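Soluble inorganic pyrophosphatase (Toxoplasma gondii, PDB 5WRT) probably hydrolyses inorganic diphosphate to phosphate with the help of magnesium ions, as a family I soluble pyrophosphatase. Local coordinates at residues F191-L196 against N200-F205; L142-M147 against A215-V220. All coordinates share one frame; numbering follows the deposited sequence.

Interaction 1 (F191-L196 against N200-F205); sequences FRWYKL and NVVNQF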
ATOM      1  N   PHE A 191      -2.754   1.985   5.385  1.00 23.11           N
ATOM      2  CA  PHE A 191      -3.673   1.484   6.396  1.00 24.00           C
ATOM      3  C   PHE A 191      -5.132   1.562   5.963  1.00 26.29           C
ATOM      4  O   PHE A 191      -5.975   0.891   6.567  1.00 26.78           O
ATOM      5  CB  PHE A 191      -3.459   2.236   7.710  1.00 24.18           C
ATOM      6  CG  PHE A 191      -2.228   1.797   8.449  1.00 24.47           C
ATOM      7  CD1 PHE A 191      -2.223   0.607   9.162  1.00 24.67           C
ATOM      8  CD2 PHE A 191      -1.068   2.552   8.408  1.00 22.72           C
ATOM      9  CE1 PHE A 191      -1.090   0.190   9.836  1.00 24.96           C
ATOM     10  CE2 PHE A 191       0.070   2.138   9.079  1.00 24.31           C
ATOM     11  CZ  PHE A 191       0.058   0.955   9.794  1.00 22.67           C
ATOM     12  N   ARG A 192      -5.447   2.350   4.934  1.00 24.49           N
ATOM     13  CA  ARG A 192      -6.810   2.352   4.411  1.00 26.00           C
ATOM     14  C   ARG A 192      -7.112   1.066   3.651  1.00 27.41           C
ATOM     15  O   ARG A 192      -8.225   0.535   3.735  1.00 27.99           O
ATOM     16  CB  ARG A 192      -7.037   3.564   3.506  1.00 25.48           C
ATOM     17  CG  ARG A 192      -8.501   3.784   3.135  1.00 26.24           C
ATOM     18  CD  ARG A 192      -8.657   4.378   1.742  1.00 25.16           C
ATOM     19  NE  ARG A 192      -8.018   5.684   1.616  1.00 27.53           N
ATOM     20  CZ  ARG A 192      -8.592   6.836   1.953  1.00 27.72           C
ATOM     21  NH1 ARG A 192      -9.827   6.849   2.437  1.00 26.56           N
ATOM     22  NH2 ARG A 192      -7.931   7.975   1.800  1.00 25.24           N
ATOM     23  N   TRP A 193      -6.130   0.541   2.916  1.00 25.19           N
ATOM     24  CA  TRP A 193      -6.365  -0.517   1.945  1.00 25.92           C
ATOM     25  C   TRP A 193      -5.854  -1.890   2.365  1.00 26.29           C
ATOM     26  O   TRP A 193      -6.225  -2.881   1.728  1.00 27.84           O
ATOM     27  CB  TRP A 193      -5.722  -0.141   0.599  1.00 24.93           C
ATOM     28  CG  TRP A 193      -6.407   0.990  -0.109  1.00 25.70           C
ATOM     29  CD1 TRP A 193      -6.018   2.299  -0.133  1.00 24.99           C
ATOM     30  CD2 TRP A 193      -7.595   0.910  -0.905  1.00 26.97           C
ATOM     31  NE1 TRP A 193      -6.894   3.040  -0.889  1.00 25.08           N
ATOM     32  CE2 TRP A 193      -7.872   2.211  -1.375  1.00 26.61           C
ATOM     33  CE3 TRP A 193      -8.454  -0.133  -1.266  1.00 27.80           C
ATOM     34  CZ2 TRP A 193      -8.971   2.495  -2.185  1.00 27.10           C
ATOM     35  CZ3 TRP A 193      -9.544   0.150  -2.069  1.00 29.35           C
ATOM     36  CH2 TRP A 193      -9.792   1.454  -2.520  1.00 28.18           C
ATOM     37  N   TYR A 194      -5.024  -1.986   3.407  1.00 27.84           N
ATOM     38  CA  TYR A 194      -4.265  -3.219   3.623  1.00 29.82           C
ATOM     39  C   TYR A 194      -5.122  -4.405   4.059  1.00 31.09           C
ATOM     40  O   TYR A 194      -4.644  -5.542   4.006  1.00 31.37           O
ATOM     41  CB  TYR A 194      -3.144  -2.988   4.640  1.00 27.63           C
ATOM     42  CG  TYR A 194      -3.582  -2.949   6.085  1.00 28.03           C
ATOM     43  CD1 TYR A 194      -4.457  -1.973   6.540  1.00 29.12           C
ATOM     44  CD2 TYR A 194      -3.108  -3.883   6.997  1.00 29.28           C
ATOM     45  CE1 TYR A 194      -4.853  -1.931   7.864  1.00 28.91           C
ATOM     46  CE2 TYR A 194      -3.497  -3.850   8.322  1.00 29.79           C
ATOM     47  CZ  TYR A 194      -4.371  -2.870   8.751  1.00 31.53           C
ATOM     48  OH  TYR A 194      -4.762  -2.830  10.070  1.00 33.17           O
ATOM     49  N   LYS A 195      -6.362  -4.184   4.485  1.00 32.35           N
ATOM     50  CA  LYS A 195      -7.227  -5.290   4.874  1.00 33.34           C
ATOM     51  C   LYS A 195      -8.293  -5.598   3.827  1.00 34.48           C
ATOM     52  O   LYS A 195      -9.213  -6.375   4.102  1.00 34.51           O
ATOM     53  CB  LYS A 195      -7.883  -4.996   6.224  1.00 33.38           C
ATOM     54  CG  LYS A 195      -6.929  -4.991   7.407  1.00 34.82           C
ATOM     55  CD  LYS A 195      -7.664  -4.584   8.679  1.00 37.02           C
ATOM     56  CE  LYS A 195      -6.956  -5.130   9.923  1.00 39.68           C
ATOM     57  NZ  LYS A 195      -7.895  -5.502  11.036  1.00 40.22           N
ATOM     58  N   LEU A 196      -8.199  -4.997   2.642  1.00 30.99           N
ATOM     59  CA  LEU A 196      -9.104  -5.372   1.558  1.00 32.72           C
ATOM     60  C   LEU A 196      -8.914  -6.815   1.113  1.00 35.14           C
ATOM     61  O   LEU A 196      -9.924  -7.517   0.932  1.00 35.30           O
ATOM     62  CB  LEU A 196      -8.957  -4.403   0.380  1.00 31.99           C
ATOM     63  CG  LEU A 196     -10.051  -4.567  -0.681  1.00 33.18           C
ATOM     64  CD1 LEU A 196     -11.369  -3.982  -0.191  1.00 33.46           C
ATOM     65  CD2 LEU A 196      -9.640  -3.937  -2.005  1.00 29.25           C
ATOM     66  N   ASN A 200     -11.922  -7.807   2.914  1.00 39.99           N
ATOM     67  CA  ASN A 200     -12.803  -7.145   1.948  1.00 40.13           C
ATOM     68  C   ASN A 200     -13.417  -5.871   2.527  1.00 41.66           C
ATOM     69  O   ASN A 200     -14.577  -5.546   2.273  1.00 43.83           O
ATOM     70  CB  ASN A 200     -13.888  -8.102   1.447  1.00 41.70           C
ATOM     71  CG  ASN A 200     -14.562  -7.611   0.183  1.00 42.86           C
ATOM     72  OD1 ASN A 200     -15.789  -7.554   0.099  1.00 46.04           O
ATOM     73  ND2 ASN A 200     -13.758  -7.252  -0.813  1.00 39.80           N
ATOM     74  N   VAL A 201     -12.633  -5.147   3.320  1.00 40.12           N
ATOM     75  CA  VAL A 201     -13.074  -3.907   3.941  1.00 39.59           C
ATOM     76  C   VAL A 201     -12.082  -2.808   3.591  1.00 38.20           C
ATOM     77  O   VAL A 201     -10.868  -3.038   3.555  1.00 35.57           O
ATOM     78  CB  VAL A 201     -13.213  -4.030   5.473  1.00 40.27           C
ATOM     79  CG1 VAL A 201     -14.424  -4.880   5.833  1.00 42.69           C
ATOM     80  CG2 VAL A 201     -11.943  -4.595   6.080  1.00 37.61           C
ATOM     81  N   VAL A 202     -12.602  -1.619   3.315  1.00 35.62           N
ATOM     82  CA  VAL A 202     -11.790  -0.418   3.174  1.00 33.82           C
ATOM     83  C   VAL A 202     -11.980   0.406   4.437  1.00 33.59           C
ATOM     84  O   VAL A 202     -13.110   0.766   4.790  1.00 35.00           O
ATOM     85  CB  VAL A 202     -12.181   0.385   1.924  1.00 33.73           C
ATOM     86  CG1 VAL A 202     -11.339   1.644   1.821  1.00 30.19           C
ATOM     87  CG2 VAL A 202     -12.032  -0.469   0.676  1.00 32.74           C
ATOM     88  N   ASN A 203     -10.881   0.701   5.128  1.00 31.64           N
ATOM     89  CA  ASN A 203     -10.989   1.430   6.381  1.00 32.37           C
ATOM     90  C   ASN A 203     -11.319   2.897   6.123  1.00 31.31           C
ATOM     91  O   ASN A 203     -11.125   3.427   5.025  1.00 30.13           O
ATOM     92  CB  ASN A 203      -9.691   1.319   7.182  1.00 31.02           C
ATOM     93  CG  ASN A 203      -9.386  -0.104   7.610  1.00 33.60           C
ATOM     94  OD1 ASN A 203     -10.214  -0.767   8.237  1.00 35.48           O
ATOM     95  ND2 ASN A 203      -8.189  -0.577   7.282  1.00 31.74           N
ATOM     96  N   GLN A 204     -11.828   3.552   7.158  1.00 31.45           N
ATOM     97  CA  GLN A 204     -12.117   4.976   7.126  1.00 33.14           C
ATOM     98  C   GLN A 204     -11.165   5.714   8.057  1.00 30.17           C
ATOM     99  O   GLN A 204     -10.420   5.110   8.833  1.00 29.65           O
ATOM    100  CB  GLN A 204     -13.572   5.254   7.523  1.00 32.88           C
ATOM    101  CG  GLN A 204     -14.599   4.417   6.784  1.00 36.55           C
ATOM    102  CD  GLN A 204     -15.994   4.593   7.347  1.00 40.24           C
ATOM    103  OE1 GLN A 204     -16.863   5.188   6.710  1.00 43.13           O
ATOM    104  NE2 GLN A 204     -16.213   4.083   8.554  1.00 39.90           N
ATOM    105  N   PHE A 205     -11.196   7.039   7.968  1.00 29.14           N
ATOM    106  CA  PHE A 205     -10.394   7.894   8.829  1.00 28.84           C
ATOM    107  C   PHE A 205     -11.269   8.990   9.411  1.00 30.74           C
ATOM    108  O   PHE A 205     -12.045   9.622   8.688  1.00 33.01           O
ATOM    109  CB  PHE A 205      -9.216   8.509   8.065  1.00 27.61           C
ATOM    110  CG  PHE A 205      -8.165   7.512   7.674  1.00 28.48           C
ATOM    111  CD1 PHE A 205      -8.223   6.871   6.448  1.00 28.53           C
ATOM    112  CD2 PHE A 205      -7.122   7.213   8.535  1.00 27.46           C
ATOM    113  CE1 PHE A 205      -7.257   5.948   6.087  1.00 26.69           C
ATOM    114  CE2 PHE A 205      -6.154   6.289   8.181  1.00 26.94           C
ATOM    115  CZ  PHE A 205      -6.222   5.655   6.955  1.00 25.45           C
TER
HETATM  116  O   HOH W   1      -8.576  -2.157   4.404  1.00 29.72           O
HETATM  117  O   HOH W   2     -11.739   5.257   3.301  1.00 31.73           O
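Asn-203 N donates to Arg-192 O at 3.0 Å, tying the last turn of helix 183-193 to the chain that returns from the short helix 196-199 and leads into strand 204-212. Within the pyrophosphatase fold this is the link from helix 183-193, through the short helix 196-199, to strand 204-212: a type I beta turn runs from Trp-193 to Leu-196, and at the far end Asn-200, with positive phi, donates its N to Leu-196 O (2.8 Å). A water sits in the bend, donating to Arg-192 O and Val-201 O and accepting from Lys-195 N.

Asn-203 grips the helix end a second time through its side chain. With CG anti to the carbonyl carbon (chi1 -64°), ND2 meets Phe-191 O at 2.8 Å, almost head-on to the carbonyl, and it lies 3.6 Å from Tyr-194 CE1. The ring and amide planes of that pair are turned 47° apart. Lys-195 CG sits over the centre of one face of the Tyr-194 ring, and its NZ goes on to a salt bridge with Asp-149.

Val-202 splits its two methyls: CG1 rests on the aliphatic part of Arg-192, while CG2 touches both Leu-196 CD1 (3.7 Å) and Trp-193 CZ3, the three side chains lying alongside and pointing the same way. Trp-193 continues into the dimer interface, where its NE1 bonds to Gly-182 O of the second subunit and its ring meets Trp-91 of that subunit edge-to-face.

The guanidinium of Arg-192 forms salt bridges with Glu-189 and Glu-209. Phe-205 CD1 lies over one face of that group, a second water joins NH1 to Asn-203 O, and Arg-192 CB meets the edge of the Phe-205 ring, 3.5 Å from Phe-205 CE1.

Interaction 2 (L142-M147 against A215-V220); sequences LGALAM and ADAERV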
ATOM      1  N   LEU A 142       5.100  13.480  15.511  1.00 22.24           N
ATOM      2  CA  LEU A 142       4.843  14.477  14.481  1.00 22.69           C
ATOM      3  C   LEU A 142       3.373  14.637  14.123  1.00 22.57           C
ATOM      4  O   LEU A 142       2.996  15.689  13.596  1.00 23.16           O
ATOM      5  CB  LEU A 142       5.617  14.127  13.202  1.00 22.79           C
ATOM      6  CG  LEU A 142       7.137  14.027  13.326  1.00 23.19           C
ATOM      7  CD1 LEU A 142       7.728  13.363  12.089  1.00 23.21           C
ATOM      8  CD2 LEU A 142       7.745  15.399  13.550  1.00 24.12           C
ATOM      9  N   GLY A 143       2.543  13.638  14.390  1.00 22.02           N
ATOM     10  CA  GLY A 143       1.157  13.686  13.973  1.00 22.05           C
ATOM     11  C   GLY A 143       0.505  12.336  14.170  1.00 21.50           C
ATOM     12  O   GLY A 143       1.115  11.394  14.684  1.00 21.12           O
ATOM     13  N   ALA A 144      -0.758  12.259  13.755  1.00 21.36           N
ATOM     14  CA  ALA A 144      -1.535  11.049  13.979  1.00 21.07           C
ATOM     15  C   ALA A 144      -2.685  10.981  12.986  1.00 21.32           C
ATOM     16  O   ALA A 144      -3.343  11.988  12.718  1.00 21.88           O
ATOM     17  CB  ALA A 144      -2.076  10.989  15.411  1.00 21.20           C
ATOM     18  N   LEU A 145      -2.916   9.784  12.451  1.00 21.77           N
ATOM     19  CA  LEU A 145      -4.058   9.500  11.594  1.00 22.31           C
ATOM     20  C   LEU A 145      -5.074   8.695  12.393  1.00 22.22           C
ATOM     21  O   LEU A 145      -4.710   7.727  13.067  1.00 22.97           O
ATOM     22  CB  LEU A 145      -3.629   8.725  10.347  1.00 21.12           C
ATOM     23  CG  LEU A 145      -2.806   9.488   9.308  1.00 21.16           C
ATOM     24  CD1 LEU A 145      -1.977   8.528   8.470  1.00 20.77           C
ATOM     25  CD2 LEU A 145      -3.718  10.321   8.423  1.00 21.79           C
ATOM     26  N   ALA A 146      -6.343   9.098  12.320  1.00 22.93           N
ATOM     27  CA  ALA A 146      -7.404   8.469  13.106  1.00 24.64           C
ATOM     28  C   ALA A 146      -8.114   7.438  12.236  1.00 26.49           C
ATOM     29  O   ALA A 146      -9.211   7.662  11.723  1.00 28.36           O
ATOM     30  CB  ALA A 146      -8.373   9.519  13.637  1.00 26.22           C
ATOM     31  N   MET A 147      -7.479   6.279  12.085  1.00 27.55           N
ATOM     32  CA  MET A 147      -8.069   5.205  11.301  1.00 28.94           C
ATOM     33  C   MET A 147      -9.196   4.544  12.089  1.00 30.24           C
ATOM     34  O   MET A 147      -9.088   4.334  13.301  1.00 29.38           O
ATOM     35  CB  MET A 147      -6.997   4.190  10.900  1.00 27.61           C
ATOM     36  CG  MET A 147      -7.408   3.264   9.763  1.00 31.71           C
ATOM     37  SD  MET A 147      -6.545   1.679   9.740  1.00 35.59           S
ATOM     38  CE  MET A 147      -7.213   0.885  11.190  1.00 31.64           C
ATOM     39  N   ALA A 215       0.862  18.390  18.176  1.00 24.49           N
ATOM     40  CA  ALA A 215       0.325  18.651  19.508  1.00 25.19           C
ATOM     41  C   ALA A 215      -0.885  17.772  19.800  1.00 25.10           C
ATOM     42  O   ALA A 215      -1.040  17.270  20.919  1.00 25.44           O
ATOM     43  CB  ALA A 215      -0.037  20.126  19.649  1.00 25.82           C
ATOM     44  N   ASP A 216      -1.760  17.579  18.808  1.00 25.44           N
ATOM     45  CA  ASP A 216      -2.881  16.663  18.993  1.00 26.95           C
ATOM     46  C   ASP A 216      -2.393  15.235  19.181  1.00 25.06           C
ATOM     47  O   ASP A 216      -2.931  14.488  20.006  1.00 25.59           O
ATOM     48  CB  ASP A 216      -3.834  16.737  17.802  1.00 27.30           C
ATOM     49  CG  ASP A 216      -4.676  17.994  17.805  1.00 30.46           C
ATOM     50  OD1 ASP A 216      -5.089  18.432  18.898  1.00 31.65           O
ATOM     51  OD2 ASP A 216      -4.932  18.539  16.712  1.00 31.73           O
ATOM     52  N   ALA A 217      -1.365  14.841  18.428  1.00 24.97           N
ATOM     53  CA  ALA A 217      -0.838  13.489  18.553  1.00 24.45           C
ATOM     54  C   ALA A 217      -0.152  13.277  19.895  1.00 24.94           C
ATOM     55  O   ALA A 217      -0.147  12.155  20.413  1.00 24.88           O
ATOM     56  CB  ALA A 217       0.118  13.193  17.403  1.00 22.81           C
ATOM     57  N   GLU A 218       0.440  14.331  20.464  1.00 25.53           N
ATOM     58  CA  GLU A 218       0.968  14.226  21.819  1.00 25.32           C
ATOM     59  C   GLU A 218      -0.145  13.911  22.809  1.00 25.78           C
ATOM     60  O   GLU A 218       0.021  13.066  23.696  1.00 26.08           O
ATOM     61  CB  GLU A 218       1.670  15.526  22.214  1.00 27.23           C
ATOM     62  CG  GLU A 218       3.003  15.781  21.529  1.00 26.36           C
ATOM     63  CD  GLU A 218       3.515  17.190  21.784  1.00 28.02           C
ATOM     64  OE1 GLU A 218       2.871  17.923  22.566  1.00 27.90           O
ATOM     65  OE2 GLU A 218       4.553  17.568  21.200  1.00 28.39           O
ATOM     66  N   ARG A 219      -1.297  14.571  22.656  1.00 25.03           N
ATOM     67  CA  ARG A 219      -2.423  14.330  23.554  1.00 26.92           C
ATOM     68  C   ARG A 219      -2.999  12.931  23.374  1.00 26.44           C
ATOM     69  O   ARG A 219      -3.497  12.341  24.338  1.00 26.64           O
ATOM     70  CB  ARG A 219      -3.509  15.382  23.333  1.00 25.87           C
ATOM     71  CG  ARG A 219      -3.180  16.756  23.900  1.00 27.00           C
ATOM     72  CD  ARG A 219      -4.366  17.697  23.758  1.00 29.67           C
ATOM     73  NE  ARG A 219      -4.452  18.298  22.429  1.00 29.94           N
ATOM     74  CZ  ARG A 219      -3.774  19.378  22.049  1.00 30.55           C
ATOM     75  NH1 ARG A 219      -2.958  19.987  22.899  1.00 29.41           N
ATOM     76  NH2 ARG A 219      -3.917  19.853  20.819  1.00 28.22           N
ATOM     77  N   VAL A 220      -2.955  12.393  22.152  1.00 24.58           N
ATOM     78  CA  VAL A 220      -3.381  11.014  21.935  1.00 25.57           C
ATOM     79  C   VAL A 220      -2.527  10.061  22.761  1.00 24.67           C
ATOM     80  O   VAL A 220      -3.045   9.142  23.408  1.00 25.93           O
ATOM     81  CB  VAL A 220      -3.331  10.669  20.434  1.00 25.46           C
ATOM     82  CG1 VAL A 220      -3.384   9.162  20.227  1.00 24.73           C
ATOM     83  CG2 VAL A 220      -4.469  11.355  19.688  1.00 24.22           C
TER
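Ala-217 presses its methyl onto the backbone of Gly-143, and this is the heart of a small, buried contact between strand 136-149 and the first turns of helix 214-232. The packing is wholly apolar at the side-chain level. Ala-217 CB comes to 3.4 Å from Gly-143 C, and the CA atoms of the two residues are 5.0 Å apart, a close approach for a helix lying on a strand. From the neighbouring position Ala-144 sends its CB toward the helix, and the two methyls meet at 3.7 Å. Trp-155 of strand 152-161 packs against both Ala-144 and Val-220.

No hydrogen bond crosses from strand to helix. The polar bonding stays within the helix and within the sheet: on the helix, Arg-219 NH2 makes a salt bridge to Asp-216 OD1 at 2.7 Å, with the oxygen near the guanidinium plane but the donor well above the carboxylate plane, while strand 136-149 bonds through its backbone to its neighbours, Ala-144 to Leu-212 and both Leu-142 and Gly-143 to Leu-158.

That last pairing, two residues facing one, is a classic beta bulge in the strand, set where the last helix of this chain packs against the central sheet of the pyrophosphatase fold.

Overall arrangement
The centres of interactions 1 and 2 lie about 19 Å apart, yet both build on the same mixed sheet, in which strands 136-149 and 204-212 are antiparallel neighbours. Along the chain strand 136-149 comes first, then helix 183-193, the turn of interaction 1, strand 204-212 and at once helix 214-232, so interaction 1 falls wholly between the two halves of interaction 2. Met-147, on the strand of interaction 2 though not touching its helix, reaches interaction 1: its SD packs against Phe-191 O at 3.3 Å and its CB against Phe-205 CE2 at 3.5 Å. Interaction 1 lies nearer the metal site, with the Tyr-194 side chain about 8 Å from a bound magnesium ion, and is flanked by the second subunit, whereas no other chain touches interaction 2.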